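Local structure of BauA (Acinetobacter baumannii, 6HCP) at residues N114-N119 / Y128-E133; G120-T125 / G158-L163. The protein takes up iron across the bacterial outer membrane as a TonB-dependent receptor for ferric preacinetobactin. One frame throughout, in Å; residues are numbered along the deposited sequence. Where two conformers were deposited one is given.

Contact 1: residues N114-N119 / Y128-E133. With EDO (1,2-ethanediol), chain P.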
loop_
_atom_site.group_PDB
_atom_site.type_symbol
_atom_site.label_atom_id
_atom_site.label_comp_id
_atom_site.label_asym_id
_atom_site.label_seq_id
_atom_site.Cartn_x
_atom_site.Cartn_y
_atom_site.Cartn_z
ATOM N N ASN A 114 -4.617 -14.909 32.601
ATOM C CA ASN A 114 -4.508 -15.002 34.058
ATOM C C ASN A 114 -3.616 -16.179 34.492
ATOM O O ASN A 114 -3.252 -16.253 35.665
ATOM C CB ASN A 114 -5.850 -15.315 34.718
ATOM C CG ASN A 114 -6.858 -14.195 34.748
ATOM O OD1 ASN A 114 -7.970 -14.421 35.220
ATOM N ND2 ASN A 114 -6.559 -13.063 34.121
ATOM N N ASP A 115 -3.374 -17.129 33.577
ATOM C CA ASP A 115 -2.798 -18.436 33.876
ATOM C C ASP A 115 -1.341 -18.549 33.419
ATOM O O ASP A 115 -0.781 -19.646 33.368
ATOM C CB ASP A 115 -3.644 -19.559 33.267
ATOM C CG ASP A 115 -4.982 -19.729 33.975
ATOM O OD1 ASP A 115 -5.133 -19.137 35.065
ATOM O OD2 ASP A 115 -5.886 -20.387 33.410
ATOM N N MET A 116 -0.711 -17.430 33.061
ATOM C CA MET A 116 0.710 -17.491 32.708
ATOM C C MET A 116 1.543 -17.613 33.986
ATOM O O MET A 116 1.168 -17.056 35.018
ATOM C CB MET A 116 1.148 -16.228 31.960
ATOM C CG MET A 116 0.349 -15.993 30.696
ATOM S SD MET A 116 1.143 -14.633 29.770
ATOM C CE MET A 116 0.888 -13.259 30.876
ATOM N N SER A 117 2.698 -18.265 33.875
ATOM C CA SER A 117 3.635 -18.313 34.965
ATOM C C SER A 117 4.830 -17.398 34.686
ATOM O O SER A 117 5.116 -17.066 33.527
ATOM C CB SER A 117 4.054 -19.722 35.262
ATOM O OG SER A 117 4.578 -20.385 34.122
ATOM N N MET A 118 5.470 -16.941 35.774
ATOM C CA MET A 118 6.711 -16.181 35.716
ATOM C C MET A 118 7.800 -16.956 36.463
ATOM O O MET A 118 7.616 -17.267 37.626
ATOM C CB MET A 118 6.574 -14.788 36.323
ATOM C CG MET A 118 7.871 -13.965 36.179
ATOM S SD MET A 118 7.750 -12.330 36.929
ATOM C CE MET A 118 6.485 -11.577 35.922
ATOM N N ASN A 119 8.810 -17.433 35.727
ATOM C CA ASN A 119 9.841 -18.291 36.285
ATOM C C ASN A 119 9.184 -19.463 37.031
ATOM O O ASN A 119 9.640 -19.868 38.118
ATOM C CB ASN A 119 10.753 -17.489 37.217
ATOM C CG ASN A 119 11.456 -16.347 36.507
ATOM O OD1 ASN A 119 11.950 -16.522 35.393
ATOM N ND2 ASN A 119 11.531 -15.197 37.152
ATOM N N TYR A 128 -4.176 -9.227 32.161
ATOM C CA TYR A 128 -4.880 -9.305 30.873
ATOM C C TYR A 128 -3.953 -9.068 29.669
ATOM O O TYR A 128 -4.289 -9.486 28.560
ATOM C CB TYR A 128 -6.020 -8.292 30.823
ATOM C CG TYR A 128 -7.311 -8.704 31.468
ATOM C CD1 TYR A 128 -7.719 -10.029 31.532
ATOM C CD2 TYR A 128 -8.112 -7.753 32.075
ATOM C CE1 TYR A 128 -8.945 -10.380 32.072
ATOM C CE2 TYR A 128 -9.363 -8.074 32.570
ATOM C CZ TYR A 128 -9.753 -9.397 32.625
ATOM O OH TYR A 128 -10.958 -9.693 33.170
ATOM N N ARG A 129 -2.889 -8.272 29.825
ATOM C CA ARG A 129 -1.943 -8.079 28.712
ATOM C C ARG A 129 -0.552 -7.812 29.272
ATOM O O ARG A 129 -0.408 -7.047 30.203
ATOM C CB ARG A 129 -2.391 -6.928 27.799
ATOM C CG ARG A 129 -1.421 -6.605 26.661
ATOM C CD ARG A 129 -2.160 -6.163 25.402
ATOM N NE ARG A 129 -3.006 -5.021 25.654
ATOM C CZ ARG A 129 -4.303 -4.956 25.410
ATOM N NH1 ARG A 129 -4.882 -5.801 24.556
ATOM N NH2 ARG A 129 -4.976 -3.943 25.925
ATOM N N THR A 130 0.444 -8.474 28.679
ATOM C CA THR A 130 1.807 -8.406 29.107
ATOM C C THR A 130 2.682 -7.926 27.946
ATOM O O THR A 130 2.866 -8.653 26.977
ATOM C CB THR A 130 2.288 -9.760 29.657
ATOM O OG1 THR A 130 1.478 -10.081 30.790
ATOM C CG2 THR A 130 3.744 -9.724 30.069
ATOM N N SER A 131 3.353 -6.781 28.145
ATOM C CA SER A 131 4.396 -6.328 27.203
ATOM C C SER A 131 5.698 -7.052 27.525
ATOM O O SER A 131 6.032 -7.281 28.686
ATOM C CB SER A 131 4.551 -4.810 27.220
ATOM O OG SER A 131 5.251 -4.370 26.054
ATOM N N PRO A 132 6.391 -7.617 26.523
ATOM C CA PRO A 132 7.426 -8.606 26.819
ATOM C C PRO A 132 8.876 -8.136 27.042
ATOM O O PRO A 132 9.787 -8.988 27.061
ATOM C CB PRO A 132 7.402 -9.493 25.570
ATOM C CG PRO A 132 6.970 -8.567 24.459
ATOM C CD PRO A 132 6.001 -7.603 25.101
ATOM N N GLU A 133 9.073 -6.854 27.362
ATOM C CA GLU A 133 10.442 -6.285 27.431
ATOM C C GLU A 133 11.260 -6.891 28.578
ATOM O O GLU A 133 12.477 -6.836 28.548
ATOM C CB GLU A 133 10.394 -4.768 27.595
ATOM C CG GLU A 133 10.082 -4.050 26.295
ATOM C CD GLU A 133 8.602 -3.957 25.976
ATOM O OE1 GLU A 133 7.769 -4.455 26.794
ATOM O OE2 GLU A 133 8.265 -3.305 24.965
HETATM C C1 EDO P . 8.751 -22.907 40.244
HETATM O O1 EDO P . 9.550 -23.792 41.035
HETATM C C2 EDO P . 8.382 -21.677 41.052
HETATM O O2 EDO P . 9.313 -20.634 40.751
#
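Met116 and Thr130 meet through the terminal methyl of the one and the hydroxyl of the other: Met116 CE lies 3.2 Å from Thr130 OG1, with Thr130 CB a little further off. The two side chains run past each other in opposite directions, and the methionine is met at its terminal methyl. Its CG stands beside the backbone N, the chain runs straight through CB-CG, and the turn about CG-SD (chi3 -66°) brings CE to the threonine. Both residues are buried, and both also rest on Leu163 of strand 159-165, so the methyl-hydroxyl meeting is one side of a three-way packing.

A second touch joins Asn114 and Tyr128, whose side chains lie side by side and point the same way. Asn114 ND2 is 4.1 Å from Tyr128 CE1 and nearly as close to CD1. The amide and ring planes are 27° apart, and the nitrogen approaches the ring obliquely. The amide is held by a neighbour of the ring, because ND2 donates a hydrogen bond to the backbone oxygen of Phe127.

Beyond these pairs, the 128-133 segment leans on the barrel: Arg129 forms a salt bridge with Asp249, and Glu133 one with Arg211. Within the segment, Ser131 OG donates to Glu133 OE1 (2.6 Å), which accepts on its syn lone pair. At the far end of 114-119, a 1,2-ethanediol molecule, probably from the crystallisation liquor, donates a hydrogen bond from O2 to Asn119 O (2.8 Å).

Since no hydrogen bond spans the two segments, the plug loop 128-133 meets 114-119 through van der Waals contacts at two separate points, while Arg129, Ser131 and Glu133 bond to Asp249 and Arg211 of barrel strands.

Contact 2: residues G120-T125 / G158-L163. With EDO (1,2-ethanediol), chain G.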
loop_
_atom_site.group_PDB
_atom_site.type_symbol
_atom_site.label_atom_id
_atom_site.label_comp_id
_atom_site.label_asym_id
_atom_site.label_seq_id
_atom_site.Cartn_x
_atom_site.Cartn_y
_atom_site.Cartn_z
ATOM N N GLY A 120 8.091 -19.984 36.466
ATOM C CA GLY A 120 7.439 -21.199 36.966
ATOM C C GLY A 120 6.343 -20.931 37.994
ATOM O O GLY A 120 5.660 -21.875 38.400
ATOM N N LEU A 121 6.190 -19.683 38.443
ATOM C CA LEU A 121 5.238 -19.308 39.502
ATOM C C LEU A 121 4.005 -18.612 38.910
ATOM O O LEU A 121 4.137 -17.608 38.205
ATOM C CB LEU A 121 5.942 -18.377 40.499
ATOM C CG LEU A 121 5.206 -18.119 41.813
ATOM C CD1 LEU A 121 5.068 -19.403 42.634
ATOM C CD2 LEU A 121 5.908 -17.048 42.636
ATOM N N PHE A 122 2.818 -19.062 39.324
ATOM C CA PHE A 122 1.553 -18.512 38.853
ATOM C C PHE A 122 1.109 -17.360 39.773
ATOM O O PHE A 122 1.607 -17.212 40.892
ATOM C CB PHE A 122 0.540 -19.652 38.742
ATOM C CG PHE A 122 0.918 -20.706 37.735
ATOM C CD1 PHE A 122 1.731 -21.775 38.084
ATOM C CD2 PHE A 122 0.534 -20.585 36.409
ATOM C CE1 PHE A 122 2.145 -22.701 37.141
ATOM C CE2 PHE A 122 0.943 -21.519 35.466
ATOM C CZ PHE A 122 1.714 -22.596 35.836
ATOM N N GLY A 123 0.267 -16.472 39.239
ATOM C CA GLY A 123 -0.325 -15.377 39.990
ATOM C C GLY A 123 0.538 -14.120 40.093
ATOM O O GLY A 123 0.240 -13.245 40.942
ATOM N N ILE A 124 1.579 -13.993 39.252
ATOM C CA ILE A 124 2.528 -12.860 39.324
ATOM C C ILE A 124 2.384 -11.914 38.114
ATOM O O ILE A 124 2.609 -10.693 38.227
ATOM C CB ILE A 124 3.975 -13.370 39.428
ATOM C CG1 ILE A 124 4.126 -14.440 40.511
ATOM C CG2 ILE A 124 4.939 -12.215 39.624
ATOM C CD1 ILE A 124 3.660 -13.961 41.868
ATOM N N THR A 125 2.172 -12.503 36.940
ATOM C CA THR A 125 2.165 -11.800 35.645
ATOM C C THR A 125 0.990 -10.839 35.537
ATOM O O THR A 125 -0.033 -10.975 36.215
ATOM C CB THR A 125 2.148 -12.817 34.492
ATOM O OG1 THR A 125 1.154 -13.802 34.773
ATOM C CG2 THR A 125 3.480 -13.495 34.280
ATOM N N GLY A 158 -5.649 -25.126 27.854
ATOM C CA GLY A 158 -5.117 -25.269 26.498
ATOM C C GLY A 158 -3.598 -25.468 26.480
ATOM O O GLY A 158 -3.042 -26.119 25.592
ATOM N N GLY A 159 -2.904 -24.776 27.382
ATOM C CA GLY A 159 -1.436 -24.891 27.488
ATOM C C GLY A 159 -0.901 -23.945 28.542
ATOM O O GLY A 159 -1.620 -23.119 29.059
ATOM N N THR A 160 0.405 -24.000 28.773
ATOM C CA THR A 160 1.017 -23.118 29.750
ATOM C C THR A 160 2.074 -22.254 29.049
ATOM O O THR A 160 2.955 -22.768 28.355
ATOM C CB THR A 160 1.602 -23.890 30.936
ATOM O OG1 THR A 160 0.545 -24.645 31.545
ATOM C CG2 THR A 160 2.247 -22.969 31.954
ATOM N N VAL A 161 1.973 -20.955 29.291
ATOM C CA VAL A 161 2.925 -19.971 28.853
ATOM C C VAL A 161 3.750 -19.563 30.072
ATOM O O VAL A 161 3.186 -19.078 31.058
ATOM C CB VAL A 161 2.211 -18.752 28.250
ATOM C CG1 VAL A 161 3.209 -17.689 27.815
ATOM C CG2 VAL A 161 1.300 -19.163 27.105
ATOM N N ASN A 162 5.066 -19.774 29.983
ATOM C CA ASN A 162 5.983 -19.486 31.078
ATOM C C ASN A 162 6.950 -18.384 30.627
ATOM O O ASN A 162 7.630 -18.536 29.601
ATOM C CB ASN A 162 6.741 -20.744 31.515
ATOM C CG ASN A 162 7.668 -20.497 32.689
ATOM O OD1 ASN A 162 7.267 -19.862 33.671
ATOM N ND2 ASN A 162 8.935 -20.890 32.552
ATOM N N LEU A 163 6.958 -17.278 31.371
ATOM C CA LEU A 163 7.772 -16.126 31.039
ATOM C C LEU A 163 8.997 -16.115 31.954
ATOM O O LEU A 163 8.864 -16.155 33.198
ATOM C CB LEU A 163 6.956 -14.846 31.216
ATOM C CG LEU A 163 5.592 -14.837 30.519
ATOM C CD1 LEU A 163 4.895 -13.506 30.720
ATOM C CD2 LEU A 163 5.724 -15.134 29.036
HETATM C C1 EDO G . 1.961 -21.389 42.551
HETATM O O1 EDO G . 2.474 -21.287 41.202
HETATM C C2 EDO G . 0.511 -20.933 42.624
HETATM O O2 EDO G . -0.375 -21.943 42.110
#
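An Asn-Gly type I' turn forms the tip of a two-residue beta-hairpin in the plug domain, linking strand 117-118 to the weakly bonded strand 121-122, and here it meets strand 159-165 of the same mixed sheet. Strand 117-118 lies between the other two in the sheet, so the contact is made by groups reaching past it. Gly120, the second turn residue, has the positive phi that this turn needs, and its N donates to Asn162 OD1 at 2.9 Å. The bond is bent, with an N-H...O angle of 141°, and the donor sits somewhat out of the carbonyl plane. Asn162 is carried to the turn by CG lying opposite its own backbone N (chi1 -178°). Its OD1 also accepts from Ser117 OG, while ND2 donates to Glu139, so both ends of the amide are engaged and its rotation is fixed.

Two apolar touches accompany this bond. Thr125 CG2 packs on Leu163 CD1 at 3.8 Å, while the threonine hydroxyl makes a weak hydrogen bond to Met116 O. Phe122, modelled in two conformers, in the one described crosses Thr160 at about a right angle and brings its ring edge to the methyl, CZ lying 3.9 Å from Thr160 CG2. On the other side of the hairpin strand, Leu121 faces Ser347 and Asp349 of the barrel.

A 1,2-ethanediol, probably from the crystallisation liquor, accepts a hydrogen bond from Phe122 N at its O1 (2.9 Å, nearly straight at 171°), and in the conformer given O1 also lies in the plane of the phenyl ring, at its edge beside CD1.

Overall arrangement
The two contacts lie with their centres about 7 Å apart inside the plug domain, near the centre of the chain, and their segments alternate along it: 114-119, 120-125, 128-133, then 158-163. Segments 114-119 and 120-125 are consecutive and form the short hairpin of strands 117-118 and 121-122, which sits at one side of a five-stranded mixed sheet; strand 159-165 pairs in parallel with 117-118. Contact 1 joins the residues leading into the hairpin to the loop before strand 135-142, and contact 2 ties the hairpin to strand 159-165. The bond from Asn119 N to Leu163 O, 2.8 Å long, joins them directly. Together they knit adjoining elements of the plug that fills the barrel.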